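Local atomic coordinates of Uly1 (Catenovulum maritimum, PDB entry 7DRQ), a protein that is an ulvan lyase of polysaccharide lyase family 24 that carries bound calcium ions and probably cleaves the algal polysaccharide ulvan by beta-elimination. Residues R72-T77 with N109-A114; F165-F170 with T182-L187. One frame throughout, in Å; residues are numbered along the deposited sequence.

Along the chain, contact 1 comes first: strand 73-80, third in the antiparallel sheet 53-91, meets strand 111-115, the first edge of the next sheet, and so closes a loop of 31 residues. Contact 2 opens only after that loop is complete. Its segments 165-170 and 182-187 lie in the long excursion between strand 150-152 and helix 195-198 and close a loop of 11 residues, so the two contacts stand in series and neither encloses the other. They nevertheless touch, because L76 CD2 lies 3.8 Å from F165 CZ and 3.9 Å from F170 CZ. Through L76 the interface between two neighbouring sheets continues into the excursion that carries a calcium site.

Contact 1. Residues R72-T77 with N109-A114; sequences RHVMLT and NTIAVA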
loop_
_atom_site.group_PDB
_atom_site.type_symbol
_atom_site.label_atom_id
_atom_site.label_comp_id
_atom_site.label_asym_id
_atom_site.label_seq_id
_atom_site.Cartn_x
_atom_site.Cartn_y
_atom_site.Cartn_z
ATOM N N ARG A 72 19.191 4.652 8.248
ATOM C CA ARG A 72 17.848 4.904 7.726
ATOM C C ARG A 72 17.824 5.112 6.215
ATOM O O ARG A 72 16.860 5.666 5.688
ATOM C CB ARG A 72 17.175 6.106 8.423
ATOM C CG ARG A 72 17.359 6.150 9.945
ATOM C CD ARG A 72 16.691 7.399 10.550
ATOM N NE ARG A 72 17.016 8.637 9.834
ATOM C CZ ARG A 72 18.111 9.367 10.042
ATOM N NH1 ARG A 72 19.010 8.988 10.939
ATOM N NH2 ARG A 72 18.314 10.480 9.348
ATOM N N HIS A 73 18.841 4.654 5.483
ATOM C CA HIS A 73 18.891 4.950 4.055
ATOM C C HIS A 73 17.861 4.139 3.284
ATOM O O HIS A 73 17.537 3.000 3.637
ATOM C CB HIS A 73 20.278 4.662 3.489
ATOM C CG HIS A 73 21.263 5.760 3.730
ATOM N ND1 HIS A 73 21.450 6.796 2.841
ATOM C CD2 HIS A 73 22.123 5.979 4.753
ATOM C CE1 HIS A 73 22.378 7.612 3.309
ATOM N NE2 HIS A 73 22.795 7.145 4.474
ATOM N N VAL A 74 17.347 4.755 2.223
ATOM C CA VAL A 74 16.456 4.080 1.283
ATOM C C VAL A 74 17.251 3.064 0.469
ATOM O O VAL A 74 18.272 3.400 -0.142
ATOM C CB VAL A 74 15.783 5.115 0.367
ATOM C CG1 VAL A 74 15.116 4.436 -0.822
ATOM C CG2 VAL A 74 14.773 5.969 1.159
HETATM N N MSE A 75 16.785 1.815 0.452
HETATM C CA MSE A 75 17.481 0.745 -0.280
HETATM C C MSE A 75 16.596 0.099 -1.326
HETATM O O MSE A 75 15.390 -0.021 -1.136
HETATM C CB MSE A 75 17.973 -0.358 0.665
HETATM C CG MSE A 75 18.549 0.117 1.986
HETATM SE SE MSE A 75 20.250 1.031 1.762
HETATM C CE MSE A 75 21.339 -0.390 0.962
ATOM N N LEU A 76 17.212 -0.356 -2.421
ATOM C CA LEU A 76 16.522 -1.100 -3.464
ATOM C C LEU A 76 17.336 -2.345 -3.782
ATOM O O LEU A 76 18.495 -2.238 -4.190
ATOM C CB LEU A 76 16.322 -0.237 -4.719
ATOM C CG LEU A 76 15.796 -1.028 -5.927
ATOM C CD1 LEU A 76 14.417 -1.614 -5.619
ATOM C CD2 LEU A 76 15.763 -0.163 -7.194
ATOM N N THR A 77 16.741 -3.517 -3.569
ATOM C CA THR A 77 17.394 -4.803 -3.811
ATOM C C THR A 77 16.730 -5.489 -4.994
ATOM O O THR A 77 15.501 -5.463 -5.131
ATOM C CB THR A 77 17.299 -5.714 -2.581
ATOM O OG1 THR A 77 17.967 -5.107 -1.473
ATOM C CG2 THR A 77 17.953 -7.080 -2.867
ATOM N N ASN A 109 5.412 6.139 5.811
ATOM C CA ASN A 109 6.395 6.675 4.874
ATOM C C ASN A 109 7.153 5.572 4.155
ATOM O O ASN A 109 8.381 5.534 4.150
ATOM C CB ASN A 109 7.354 7.596 5.617
ATOM C CG ASN A 109 6.706 8.897 6.023
ATOM O OD1 ASN A 109 5.489 8.967 6.200
ATOM N ND2 ASN A 109 7.523 9.936 6.200
ATOM N N THR A 110 6.410 4.673 3.528
ATOM C CA THR A 110 6.987 3.511 2.869
ATOM C C THR A 110 7.717 3.901 1.581
ATOM O O THR A 110 7.634 5.029 1.090
ATOM C CB THR A 110 5.889 2.494 2.568
ATOM O OG1 THR A 110 4.868 3.136 1.775
ATOM C CG2 THR A 110 5.295 1.982 3.850
ATOM N N ILE A 111 8.441 2.928 1.032
ATOM C CA ILE A 111 9.111 3.049 -0.259
ATOM C C ILE A 111 8.385 2.146 -1.242
ATOM O O ILE A 111 8.502 0.916 -1.165
ATOM C CB ILE A 111 10.590 2.658 -0.179
ATOM C CG1 ILE A 111 11.298 3.349 0.995
ATOM C CG2 ILE A 111 11.274 2.945 -1.528
ATOM C CD1 ILE A 111 12.495 2.517 1.521
ATOM N N ALA A 112 7.671 2.746 -2.190
ATOM C CA ALA A 112 6.990 1.990 -3.230
ATOM C C ALA A 112 7.892 1.869 -4.450
ATOM O O ALA A 112 8.644 2.792 -4.773
ATOM C CB ALA A 112 5.677 2.662 -3.630
ATOM N N VAL A 113 7.827 0.715 -5.117
ATOM C CA VAL A 113 8.644 0.458 -6.295
ATOM C C VAL A 113 7.750 -0.055 -7.418
ATOM O O VAL A 113 6.775 -0.776 -7.182
ATOM C CB VAL A 113 9.794 -0.543 -6.002
ATOM C CG1 VAL A 113 9.231 -1.905 -5.527
ATOM C CG2 VAL A 113 10.707 -0.708 -7.217
ATOM N N ALA A 114 8.084 0.331 -8.649
ATOM C CA ALA A 114 7.456 -0.242 -9.831
ATOM C C ALA A 114 8.455 -0.298 -10.978
ATOM O O ALA A 114 9.380 0.517 -11.061
ATOM C CB ALA A 114 6.231 0.566 -10.284
#
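V74 and I111 meet through methyl groups, and their side chains cross obliquely. The CD1 methyl of I111 lies against both branches of V74, 4.0 Å from CG1 and 4.2 Å from CG2, so the valine fork presents both arms to one carbon. The second branch of the isoleucine takes part as well, I111 CG2 lying 4.2 Å from V74 CG1. In V74 it is CG1 that stands anti to the backbone N (chi1 167°), and this puts it within range of both isoleucine methyls. Two residues on, L76 and V113 meet differently: their side chains run at about a right angle, and the touch narrows to one methyl on each, L76 CD1 to V113 CG2 at 4.1 Å. V113 can offer CG2 because that methyl is anti to its own N, with CG1 turned between N and the carbonyl carbon (chi1 60°).

The backbone geometry shows that these strands face each other from separate sheets. The axes of the two short strand segments come no closer than 9.1 Å and are inclined by 29° to each other, no hydrogen bond joins them, and the CA atoms of V74 and I111 are 7.6 Å apart. Each main chain is engaged elsewhere: V74 pairs with F91 and M75 with W64, while I111 O accepts from T63 OG1. Y65 and Y126, from the two flanking strands, both pack on V74 and I111, and all the touching residues are buried. Such apolar, face-to-face packing of successive antiparallel sheets is what holds neighbouring blades together in a beta-propeller, consistent with the BNR-repeat family of this protein.

Contact 2. Residues F165-F170 with T182-L187; sequences FTLTQF and TDYKHL. With CA (calcium ion), chain C.
L167, on a single 3-10 turn, sets a CH-pi contact on the Y184 ring: its CD1 lies 4.3 Å from the ring centroid and only 11° off the normal. Nearer the phenol end, L167 CG is 3.5 Å from Y184 CZ. F170 approaches from another direction, its carbonyl O at the ring edge, 3.5 Å from Y184 CE2, and its CB 3.8 Å from Y184 CD2. With CG anti to its carbonyl carbon (chi1 -71°), Y184 projects its ring toward the turn. An alanine in place of Y184 would probably open a gap beside L167 and F170 and deprive the bridging water of its phenol partner.

The wetter side begins at that water, which donates to L167 O at 3.0 Å and hydrogen-bonds Y184 OH at 3.1 Å; T168, exposed, faces away from the contact. Beyond the tyrosine, packing gives way to metal coordination. Calcium takes both carboxylate oxygens of D183, the K185 carbonyl, D173 OD2 from outside the two segments, and three waters. An Asx turn shapes this loop, K185 N donating to D183 OD1 at 2.9 Å with an N-H...O angle of 156°.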
loop_
_atom_site.group_PDB
_atom_site.type_symbol
_atom_site.label_atom_id
_atom_site.label_comp_id
_atom_site.label_asym_id
_atom_site.label_seq_id
_atom_site.Cartn_x
_atom_site.Cartn_y
_atom_site.Cartn_z
ATOM N N PHE A 165 24.012 -2.521 -11.864
ATOM C CA PHE A 165 22.804 -2.120 -11.133
ATOM C C PHE A 165 23.236 -1.221 -9.980
ATOM O O PHE A 165 23.409 -1.650 -8.835
ATOM C CB PHE A 165 22.032 -3.341 -10.641
ATOM C CG PHE A 165 20.660 -3.020 -10.116
ATOM C CD1 PHE A 165 19.622 -2.740 -10.989
ATOM C CD2 PHE A 165 20.412 -3.000 -8.760
ATOM C CE1 PHE A 165 18.353 -2.438 -10.512
ATOM C CE2 PHE A 165 19.129 -2.696 -8.268
ATOM C CZ PHE A 165 18.108 -2.416 -9.152
ATOM N N THR A 166 23.448 0.051 -10.306
ATOM C CA THR A 166 23.989 1.025 -9.368
ATOM C C THR A 166 23.214 2.328 -9.500
ATOM O O THR A 166 22.372 2.487 -10.386
ATOM C CB THR A 166 25.473 1.324 -9.621
ATOM O OG1 THR A 166 25.582 2.114 -10.811
ATOM C CG2 THR A 166 26.316 0.039 -9.771
ATOM N N LEU A 167 23.563 3.292 -8.640
ATOM C CA LEU A 167 22.994 4.636 -8.713
ATOM C C LEU A 167 23.223 5.302 -10.069
ATOM O O LEU A 167 22.492 6.238 -10.413
ATOM C CB LEU A 167 23.603 5.491 -7.602
ATOM C CG LEU A 167 22.762 6.414 -6.740
ATOM C CD1 LEU A 167 21.438 5.778 -6.374
ATOM C CD2 LEU A 167 23.572 6.762 -5.499
ATOM N N THR A 168 24.221 4.844 -10.844
ATOM C CA THR A 168 24.430 5.363 -12.194
ATOM C C THR A 168 23.178 5.220 -13.054
ATOM O O THR A 168 22.963 6.015 -13.982
ATOM C CB THR A 168 25.612 4.642 -12.855
ATOM O OG1 THR A 168 26.799 4.869 -12.087
ATOM C CG2 THR A 168 25.842 5.156 -14.260
ATOM N N GLN A 169 22.331 4.236 -12.749
ATOM C CA GLN A 169 21.105 4.004 -13.500
ATOM C C GLN A 169 19.997 4.997 -13.167
ATOM O O GLN A 169 18.985 5.029 -13.877
ATOM C CB GLN A 169 20.590 2.586 -13.236
ATOM C CG GLN A 169 21.473 1.515 -13.862
ATOM C CD GLN A 169 21.699 1.786 -15.326
ATOM O OE1 GLN A 169 20.795 1.633 -16.138
ATOM N NE2 GLN A 169 22.912 2.213 -15.673
ATOM N N PHE A 170 20.153 5.802 -12.129
ATOM C CA PHE A 170 19.069 6.664 -11.689
ATOM C C PHE A 170 19.354 8.112 -12.053
ATOM O O PHE A 170 20.509 8.520 -12.215
ATOM C CB PHE A 170 18.812 6.496 -10.189
ATOM C CG PHE A 170 18.014 5.260 -9.888
ATOM C CD1 PHE A 170 18.630 4.011 -9.896
ATOM C CD2 PHE A 170 16.637 5.335 -9.714
ATOM C CE1 PHE A 170 17.896 2.859 -9.666
ATOM C CE2 PHE A 170 15.887 4.199 -9.485
ATOM C CZ PHE A 170 16.523 2.944 -9.459
ATOM N N THR A 182 24.082 14.807 -5.327
ATOM C CA THR A 182 23.518 13.525 -4.909
ATOM C C THR A 182 22.019 13.629 -4.642
ATOM O O THR A 182 21.462 12.850 -3.858
ATOM C CB THR A 182 24.244 12.968 -3.685
ATOM O OG1 THR A 182 23.982 13.793 -2.548
ATOM C CG2 THR A 182 25.740 12.930 -3.935
ATOM N N ASP A 183 21.361 14.589 -5.297
ATOM C CA ASP A 183 19.915 14.783 -5.201
ATOM C C ASP A 183 19.266 13.929 -6.285
ATOM O O ASP A 183 19.286 14.280 -7.473
ATOM C CB ASP A 183 19.576 16.266 -5.343
ATOM C CG ASP A 183 18.083 16.568 -5.232
ATOM O OD1 ASP A 183 17.243 15.638 -5.216
ATOM O OD2 ASP A 183 17.755 17.779 -5.186
ATOM N N TYR A 184 18.696 12.792 -5.874
ATOM C CA TYR A 184 17.930 11.925 -6.760
ATOM C C TYR A 184 16.425 12.059 -6.568
ATOM O O TYR A 184 15.670 11.219 -7.075
ATOM C CB TYR A 184 18.334 10.465 -6.549
ATOM C CG TYR A 184 19.713 10.152 -7.072
ATOM C CD1 TYR A 184 20.832 10.340 -6.273
ATOM C CD2 TYR A 184 19.893 9.664 -8.361
ATOM C CE1 TYR A 184 22.097 10.056 -6.746
ATOM C CE2 TYR A 184 21.159 9.376 -8.842
ATOM C CZ TYR A 184 22.250 9.578 -8.026
ATOM O OH TYR A 184 23.516 9.294 -8.478
ATOM N N LYS A 185 15.967 13.083 -5.848
ATOM C CA LYS A 185 14.560 13.209 -5.485
ATOM C C LYS A 185 13.909 14.292 -6.335
ATOM O O LYS A 185 14.366 15.440 -6.355
ATOM C CB LYS A 185 14.405 13.515 -3.993
ATOM C CG LYS A 185 14.877 12.370 -3.063
ATOM C CD LYS A 185 14.711 12.760 -1.594
ATOM C CE LYS A 185 15.705 13.853 -1.205
ATOM N NZ LYS A 185 15.523 14.344 0.198
ATOM N N HIS A 186 12.864 13.913 -7.054
ATOM C CA HIS A 186 12.150 14.801 -7.948
ATOM C C HIS A 186 10.832 15.216 -7.313
ATOM O O HIS A 186 10.139 14.405 -6.691
ATOM C CB HIS A 186 11.909 14.122 -9.291
ATOM C CG HIS A 186 13.179 13.779 -10.002
ATOM N ND1 HIS A 186 13.725 14.587 -10.976
ATOM C CD2 HIS A 186 14.030 12.735 -9.850
ATOM C CE1 HIS A 186 14.852 14.045 -11.408
ATOM N NE2 HIS A 186 15.060 12.921 -10.739
ATOM N N LEU A 187 10.495 16.480 -7.477
ATOM C CA LEU A 187 9.342 17.067 -6.811
ATOM C C LEU A 187 8.053 16.879 -7.603
ATOM O O LEU A 187 6.992 17.339 -7.158
ATOM C CB LEU A 187 9.606 18.560 -6.576
ATOM C CG LEU A 187 8.809 19.285 -5.496
ATOM C CD1 LEU A 187 8.998 18.592 -4.151
ATOM C CD2 LEU A 187 9.241 20.741 -5.431
HETATM CA CA CA C . 15.344 17.327 -5.307
HETATM O O HOH W 1 23.424 8.850 -11.544
HETATM O O HOH W 2 12.924 17.806 -5.108
HETATM O O HOH W 3 15.180 19.669 -4.426
HETATM O O HOH W 4 15.166 16.855 -2.908
#